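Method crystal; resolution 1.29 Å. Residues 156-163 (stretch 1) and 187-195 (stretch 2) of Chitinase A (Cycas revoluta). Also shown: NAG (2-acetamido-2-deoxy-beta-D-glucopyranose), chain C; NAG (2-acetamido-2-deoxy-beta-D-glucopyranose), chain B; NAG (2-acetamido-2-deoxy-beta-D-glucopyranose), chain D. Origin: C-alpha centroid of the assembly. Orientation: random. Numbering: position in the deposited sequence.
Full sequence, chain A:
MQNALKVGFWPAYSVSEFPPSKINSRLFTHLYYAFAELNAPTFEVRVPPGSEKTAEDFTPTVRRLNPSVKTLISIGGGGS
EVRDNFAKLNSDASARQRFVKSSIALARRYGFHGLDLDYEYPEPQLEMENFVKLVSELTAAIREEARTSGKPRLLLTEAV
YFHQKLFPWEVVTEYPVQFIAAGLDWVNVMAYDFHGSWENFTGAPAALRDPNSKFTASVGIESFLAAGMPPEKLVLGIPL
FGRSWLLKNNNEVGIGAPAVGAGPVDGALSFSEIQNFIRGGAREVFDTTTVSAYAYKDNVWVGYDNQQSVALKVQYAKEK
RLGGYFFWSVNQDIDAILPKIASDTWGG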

# COMPACT_ATOMS: atom_id res chain seq x y z
N LEU A 156 3.44 8.44 12.06
CA LEU A 156 3.36 9.07 10.75
C LEU A 156 4.06 8.19 9.73
O LEU A 156 5.25 7.89 9.87
CB LEU A 156 3.96 10.47 10.76
CG LEU A 156 3.89 11.22 9.43
CD1 LEU A 156 2.45 11.48 9.00
CD2 LEU A 156 4.69 12.52 9.49
N THR A 157 3.31 7.78 8.72
CA THR A 157 3.87 6.99 7.63
C THR A 157 3.45 7.59 6.29
O THR A 157 2.61 8.49 6.24
CB THR A 157 3.45 5.49 7.72
OG1 THR A 157 2.03 5.36 7.52
CG2 THR A 157 3.81 4.91 9.08
N GLU A 158 4.05 7.11 5.21
CA GLU A 158 3.60 7.48 3.88
C GLU A 158 3.81 6.33 2.90
O GLU A 158 4.70 5.50 3.09
CB GLU A 158 4.29 8.75 3.38
CG GLU A 158 5.68 8.51 2.80
CD GLU A 158 6.42 9.78 2.44
OE1 GLU A 158 7.28 9.70 1.55
OE2 GLU A 158 6.14 10.83 3.05
N ALA A 159 2.99 6.30 1.86
CA ALA A 159 3.17 5.39 0.75
C ALA A 159 4.29 5.92 -0.14
O ALA A 159 4.36 7.13 -0.40
CB ALA A 159 1.89 5.26 -0.04
N VAL A 160 5.16 5.03 -0.58
CA VAL A 160 6.19 5.39 -1.55
C VAL A 160 6.16 4.46 -2.75
O VAL A 160 5.78 3.29 -2.65
CB VAL A 160 7.63 5.46 -0.93
CG1 VAL A 160 7.70 6.51 0.17
CG2 VAL A 160 8.09 4.10 -0.42
N TYR A 161 6.56 5.00 -3.89
CA TYR A 161 6.82 4.25 -5.11
C TYR A 161 7.79 3.11 -4.79
O TYR A 161 8.53 3.18 -3.80
CB TYR A 161 7.42 5.21 -6.14
CG TYR A 161 7.55 4.69 -7.56
CD1 TYR A 161 8.79 4.67 -8.19
CD2 TYR A 161 6.43 4.27 -8.28
CE1 TYR A 161 8.92 4.22 -9.49
CE2 TYR A 161 6.56 3.81 -9.59
CZ TYR A 161 7.81 3.79 -10.19
OH TYR A 161 7.95 3.35 -11.48
N PHE A 162 7.80 2.07 -5.63
CA PHE A 162 8.65 0.90 -5.38
C PHE A 162 10.14 1.26 -5.34
O PHE A 162 10.93 0.56 -4.71
CB PHE A 162 8.38 -0.21 -6.40
CG PHE A 162 9.24 -0.14 -7.64
CD1 PHE A 162 8.92 0.73 -8.68
CD2 PHE A 162 10.35 -0.97 -7.78
CE1 PHE A 162 9.71 0.79 -9.83
CE2 PHE A 162 11.14 -0.92 -8.92
CZ PHE A 162 10.82 -0.04 -9.95
N HIS A 163 10.48 2.36 -6.02
CA HIS A 163 11.87 2.78 -6.22
C HIS A 163 12.09 4.15 -5.58
O HIS A 163 11.17 4.97 -5.51
CB HIS A 163 12.15 2.86 -7.72
CG HIS A 163 13.60 2.76 -8.07
ND1 HIS A 163 14.48 3.82 -7.93
CD2 HIS A 163 14.32 1.74 -8.60
CE1 HIS A 163 15.68 3.44 -8.35
NE2 HIS A 163 15.61 2.19 -8.75
N VAL A 187 7.98 3.91 5.94
CA VAL A 187 7.30 4.09 4.66
C VAL A 187 6.81 2.75 4.14
O VAL A 187 7.44 1.71 4.37
CB VAL A 187 8.18 4.79 3.59
CG1 VAL A 187 8.53 6.20 4.03
CG2 VAL A 187 9.44 3.98 3.26
N ASN A 188 5.68 2.80 3.46
CA ASN A 188 5.06 1.62 2.87
C ASN A 188 5.43 1.56 1.39
O ASN A 188 4.93 2.34 0.58
CB ASN A 188 3.55 1.68 3.08
CG ASN A 188 3.16 1.61 4.55
OD1 ASN A 188 3.64 0.74 5.29
ND2 ASN A 188 2.31 2.53 4.99
N VAL A 189 6.34 0.64 1.07
CA VAL A 189 6.89 0.53 -0.27
C VAL A 189 5.93 -0.25 -1.17
O VAL A 189 5.69 -1.44 -0.95
CB VAL A 189 8.28 -0.15 -0.27
CG1 VAL A 189 8.86 -0.20 -1.67
CG2 VAL A 189 9.23 0.58 0.68
N MET A 190 5.39 0.43 -2.17
CA MET A 190 4.39 -0.17 -3.06
C MET A 190 5.05 -1.02 -4.14
O MET A 190 5.11 -0.63 -5.32
CB MET A 190 3.48 0.92 -3.64
CG MET A 190 2.69 1.65 -2.55
SD MET A 190 1.56 2.91 -3.16
CE MET A 190 2.68 4.24 -3.56
N ALA A 191 5.53 -2.19 -3.73
CA ALA A 191 6.29 -3.09 -4.58
C ALA A 191 5.38 -3.99 -5.42
O ALA A 191 5.42 -5.22 -5.31
CB ALA A 191 7.25 -3.92 -3.74
N TYR A 192 4.56 -3.37 -6.25
CA TYR A 192 3.64 -4.08 -7.13
C TYR A 192 3.21 -3.17 -8.28
O TYR A 192 3.67 -2.03 -8.38
CB TYR A 192 2.42 -4.62 -6.35
CG TYR A 192 1.86 -3.70 -5.29
CD1 TYR A 192 0.93 -2.72 -5.62
CD2 TYR A 192 2.25 -3.82 -3.95
CE1 TYR A 192 0.40 -1.87 -4.64
CE2 TYR A 192 1.73 -2.98 -2.97
CZ TYR A 192 0.81 -2.01 -3.32
OH TYR A 192 0.31 -1.19 -2.33
N ASP A 193 2.33 -3.70 -9.13
CA ASP A 193 1.89 -3.03 -10.36
C ASP A 193 3.06 -2.75 -11.32
O ASP A 193 3.09 -1.72 -12.00
CB ASP A 193 1.07 -1.76 -10.06
CG ASP A 193 -0.32 -2.08 -9.52
OD1 ASP A 193 -0.82 -3.21 -9.76
OD2 ASP A 193 -0.92 -1.20 -8.88
N PHE A 194 4.00 -3.68 -11.36
CA PHE A 194 5.13 -3.61 -12.30
C PHE A 194 4.70 -3.95 -13.72
O PHE A 194 5.32 -3.49 -14.68
CB PHE A 194 6.26 -4.56 -11.89
CG PHE A 194 6.76 -4.36 -10.49
CD1 PHE A 194 6.90 -3.09 -9.95
CD2 PHE A 194 7.13 -5.46 -9.72
CE1 PHE A 194 7.37 -2.91 -8.65
CE2 PHE A 194 7.60 -5.29 -8.42
CZ PHE A 194 7.73 -4.02 -7.89
N HIS A 195 3.67 -4.79 -13.83
CA HIS A 195 3.17 -5.28 -15.11
C HIS A 195 1.67 -5.43 -15.04
O HIS A 195 1.11 -5.66 -13.97
CB HIS A 195 3.84 -6.61 -15.47
CG HIS A 195 5.33 -6.52 -15.57
ND1 HIS A 195 5.97 -5.79 -16.55
CD2 HIS A 195 6.30 -7.05 -14.80
CE1 HIS A 195 7.27 -5.87 -16.38
NE2 HIS A 195 7.50 -6.64 -15.33
C1 NAG C . 3.43 1.49 -14.97
C2 NAG C . 3.22 1.60 -13.46
C3 NAG C . 1.81 1.18 -13.04
C4 NAG C . 0.73 1.80 -13.92
C5 NAG C . 1.09 1.69 -15.41
C6 NAG C . 0.09 2.42 -16.30
C7 NAG C . 5.36 1.30 -12.32
C8 NAG C . 6.28 0.36 -11.59
N2 NAG C . 4.20 0.81 -12.75
O3 NAG C . 1.61 1.54 -11.69
O4 NAG C . -0.50 1.16 -13.67
O5 NAG C . 2.40 2.19 -15.65
O6 NAG C . 0.11 3.80 -16.04
O7 NAG C . 5.70 2.48 -12.50
C1 NAG B . -1.87 1.72 -5.09
C2 NAG B . -2.80 2.44 -4.11
C3 NAG B . -4.14 1.72 -3.97
C4 NAG B . -4.72 1.26 -5.31
C5 NAG B . -3.64 0.56 -6.14
C6 NAG B . -4.13 0.09 -7.51
C7 NAG B . -1.68 1.63 -2.03
C8 NAG B . -1.13 2.05 -0.69
N2 NAG B . -2.20 2.61 -2.78
O1 NAG B . -0.75 2.53 -5.36
O3 NAG B . -5.06 2.56 -3.30
O4 NAG B . -5.78 0.36 -5.05
O5 NAG B . -2.54 1.44 -6.31
O6 NAG B . -4.56 1.18 -8.29
O7 NAG B . -1.62 0.45 -2.37
C1 NAG D . 7.74 1.50 -18.08
C2 NAG D . 6.67 2.54 -18.42
C3 NAG D . 5.75 2.82 -17.23
C4 NAG D . 5.30 1.56 -16.49
C5 NAG D . 6.51 0.64 -16.26
C6 NAG D . 6.16 -0.68 -15.57
C7 NAG D . 7.46 4.14 -20.10
C8 NAG D . 8.15 5.45 -20.35
N2 NAG D . 7.32 3.78 -18.83
O1 NAG D . 8.42 1.11 -19.25
O3 NAG D . 4.62 3.55 -17.67
O4 NAG D . 4.76 1.98 -15.25
O5 NAG D . 7.14 0.36 -17.49
O6 NAG D . 5.31 -1.45 -16.38
O7 NAG D . 7.06 3.47 -21.05
O HOH W 1 5.14 1.49 -6.99

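What holds the two backbones together? They run as neighbouring parallel strands, and three nearly straight hydrogen bonds join them: Asn-188 N gives its proton to Glu-158 O, Val-160 N to Asn-188 O, and Met-190 N to Val-160 O, each pair 2.9 Å apart. Asn-188 and Val-160 thus use both their N and O across the seam, the usual pattern of a parallel ladder. The CA-H groups add lesser contacts to oxygens already engaged, with Val-187 CA 3.3 Å from Glu-158 O and Ala-159 CA 3.5 Å from Asn-188 O.

How are the backbone groups satisfied beyond the ladder? A water takes over, accepting from Phe-162 N at 3.0 Å and donating to Met-190 O at 2.7 Å. Met-190 O also receives a weak bond from Tyr-192 N (2.9 Å), while Ala-191 N reaches back to Val-189 O (2.9 Å).

Which side chains meet? On one face of the sheet Val-160 packs against two valines, its CG1 lying 3.9 Å from Val-187 CB and its CG2 3.9 Å from Val-189 CG2. Ala-159 and Asn-188 point to the other face, and Met-190 CE comes within 3.7 Å of Ala-159 CB. Thr-157 OG1 and Asn-188 ND2, though neighbours, are each hydrogen-bonded elsewhere in the structure. Farther along, Phe-194 turns its edge to the face of Phe-162, bringing Phe-194 CE1 3.5 Å from Phe-162 CG.

Where do the sugars find their partners? The NAG of chain C is held from both stretches: Tyr-161 OH donates to its O7 at 2.6 Å, and its N2 donates to Asp-193 O at 2.9 Å. Its acetamide methyl C8 lies 3.9 Å from both Phe-162 CE1 and Phe-194 CD1. Tyr-192 OH donates to O7 of chain B NAG at 2.5 Å, and Phe-194 O accepts from O6 of chain D NAG at 2.7 Å.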